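Local coordinates for protein phage terminase large subunit (Thermus phage G20c, PDB 5M1F) that cuts the viral genome to start and finish packaging and, as an ATP-driven motor, drives the DNA into empty capsids, at residues Q76-K81 with D108-N113. Sequence-based numbering, arbitrary orientation.
Sequences QVARLK and DAQGIN
Val77 sets its CG1 methyl over the flat face of the Gln110 side-chain amide, 3.4 Å from the amide carbon CD, and the same methyl also touches CB and CG of the glutamine. With CG1 anti to the backbone N (chi1 174°), this methyl reaches across to helix 102-110 and also packs on CG1 of Ile112, at 3.9 Å. The extended glutamine lies across Val77 and Ala78, its OE1 3.3 Å from CA of Ala78 and also touching its CB; the nearby N of Ala78 makes no hydrogen bond to it. NE2 donates to Glu106 OE2 of its own helix and to Ser74 O of helix 73-86; the two bonds fix the amide's rotation, and the second ties the helices together. Leu80 adds a looser apolar touch, CD2 to CG2 of Ile112 at 4.5 Å, and both residues also rest on Val92 of strand 91-95. Lys81 lays its aliphatic chain across Ile112, CB 3.5 Å from CD1. Extended throughout, it ends with NZ 3.4 Å from O of Gln110, a weak hydrogen bond to the carbonyl next to Gly111, whose positive phi closes a Schellman motif. The two helices pack beside each other in the RNase H-like nuclease domain, the side chain of Leu80 about 10 Å from those of Asp42 and Asp95, probable magnesium ligands of the nuclease site. The chemistry implies a mixed contact: a methyl on an amide face held by two hydrogen bonds, an apolar part from Val77, Leu80, Ile112 and the lysine chain, and a weakly gripped ammonium whose charge is probably favourable near the helix's C-terminal end.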
loop_
_atom_site.group_PDB
_atom_site.type_symbol
_atom_site.label_atom_id
_atom_site.label_comp_id
_atom_site.label_asym_id
_atom_site.label_seq_id
_atom_site.Cartn_x
_atom_site.Cartn_y
_atom_site.Cartn_z
ATOM N N GLN A 76 -5.666 -14.562 2.611
ATOM C CA GLN A 76 -4.920 -13.309 2.413
ATOM C C GLN A 76 -3.463 -13.438 2.833
ATOM O O GLN A 76 -2.557 -13.059 2.101
ATOM C CB GLN A 76 -5.536 -12.193 3.242
ATOM C CG GLN A 76 -6.933 -11.794 2.829
ATOM C CD GLN A 76 -7.426 -10.580 3.584
ATOM O OE1 GLN A 76 -6.736 -9.571 3.659
ATOM N NE2 GLN A 76 -8.620 -10.668 4.145
ATOM N N VAL A 77 -3.240 -13.982 4.020
ATOM C CA VAL A 77 -1.883 -14.155 4.522
ATOM C C VAL A 77 -1.092 -15.117 3.648
ATOM O O VAL A 77 0.065 -14.851 3.318
ATOM C CB VAL A 77 -1.883 -14.587 6.001
ATOM C CG1 VAL A 77 -0.470 -14.917 6.473
ATOM C CG2 VAL A 77 -2.468 -13.472 6.868
ATOM N N ALA A 78 -1.713 -16.208 3.227
ATOM C CA ALA A 78 -1.027 -17.180 2.360
ATOM C C ALA A 78 -0.667 -16.587 0.997
ATOM O O ALA A 78 0.358 -16.949 0.419
ATOM C CB ALA A 78 -1.881 -18.433 2.175
ATOM N N ARG A 79 -1.497 -15.691 0.470
ATOM C CA ARG A 79 -1.098 -14.935 -0.725
ATOM C C ARG A 79 0.017 -13.904 -0.413
ATOM O O ARG A 79 0.884 -13.673 -1.246
ATOM C CB ARG A 79 -2.303 -14.318 -1.436
ATOM C CG ARG A 79 -2.987 -15.316 -2.372
ATOM C CD ARG A 79 -4.435 -14.964 -2.679
ATOM N NE ARG A 79 -5.125 -16.035 -3.427
ATOM C CZ ARG A 79 -5.136 -16.188 -4.758
ATOM N NH1 ARG A 79 -5.806 -17.207 -5.295
ATOM N NH2 ARG A 79 -4.493 -15.347 -5.570
ATOM N N LEU A 80 0.020 -13.332 0.788
ATOM C CA LEU A 80 1.071 -12.398 1.197
ATOM C C LEU A 80 2.390 -13.141 1.294
ATOM O O LEU A 80 3.415 -12.681 0.757
ATOM C CB LEU A 80 0.746 -11.729 2.543
ATOM C CG LEU A 80 1.825 -10.774 3.086
ATOM C CD1 LEU A 80 2.224 -9.713 2.058
ATOM C CD2 LEU A 80 1.376 -10.122 4.383
ATOM N N LYS A 81 2.356 -14.291 1.965
ATOM C CA LYS A 81 3.540 -15.124 2.092
ATOM C C LYS A 81 4.155 -15.437 0.733
ATOM O O LYS A 81 5.330 -15.173 0.498
ATOM C CB LYS A 81 3.226 -16.432 2.813
ATOM C CG LYS A 81 4.465 -17.291 3.062
ATOM C CD LYS A 81 4.244 -18.334 4.145
ATOM C CE LYS A 81 5.537 -19.048 4.510
ATOM N NZ LYS A 81 5.273 -20.262 5.340
ATOM N N ASP A 108 1.365 -14.073 12.415
ATOM C CA ASP A 108 2.279 -14.824 13.306
ATOM C C ASP A 108 2.287 -16.314 12.994
ATOM O O ASP A 108 3.354 -16.897 12.805
ATOM C CB ASP A 108 1.906 -14.664 14.781
ATOM C CG ASP A 108 1.846 -13.225 15.224
ATOM O OD1 ASP A 108 2.357 -12.337 14.507
ATOM O OD2 ASP A 108 1.255 -12.991 16.299
ATOM N N ALA A 109 1.093 -16.907 12.920
ATOM C CA ALA A 109 0.919 -18.351 12.666
ATOM C C ALA A 109 1.661 -18.842 11.422
ATOM O O ALA A 109 2.490 -19.745 11.514
ATOM C CB ALA A 109 -0.565 -18.703 12.569
ATOM N N GLN A 110 1.379 -18.223 10.273
ATOM C CA GLN A 110 2.049 -18.575 9.005
ATOM C C GLN A 110 3.527 -18.144 8.964
ATOM O O GLN A 110 4.262 -18.541 8.060
ATOM C CB GLN A 110 1.280 -18.001 7.803
ATOM C CG GLN A 110 -0.155 -18.521 7.701
ATOM C CD GLN A 110 -0.815 -18.327 6.328
ATOM O OE1 GLN A 110 -0.178 -18.465 5.276
ATOM N NE2 GLN A 110 -2.119 -18.023 6.339
ATOM N N GLY A 111 3.957 -17.324 9.925
ATOM C CA GLY A 111 5.379 -17.039 10.140
ATOM C C GLY A 111 5.896 -16.043 9.121
ATOM O O GLY A 111 6.829 -16.335 8.373
ATOM N N ILE A 112 5.246 -14.884 9.080
ATOM C CA ILE A 112 5.605 -13.790 8.177
ATOM C C ILE A 112 6.520 -12.830 8.942
ATOM O O ILE A 112 6.314 -12.593 10.129
ATOM C CB ILE A 112 4.354 -12.999 7.704
ATOM C CG1 ILE A 112 3.283 -13.926 7.100
ATOM C CG2 ILE A 112 4.739 -11.916 6.703
ATOM C CD1 ILE A 112 3.631 -14.505 5.750
ATOM N N ASN A 113 7.513 -12.278 8.252
ATOM C CA ASN A 113 8.386 -11.262 8.833
ATOM C C ASN A 113 7.847 -9.870 8.506
ATOM O O ASN A 113 7.938 -9.387 7.374
ATOM C CB ASN A 113 9.842 -11.491 8.395
ATOM C CG ASN A 113 10.434 -12.771 9.014
ATOM O OD1 ASN A 113 9.725 -13.549 9.677
ATOM N ND2 ASN A 113 11.723 -12.994 8.802
#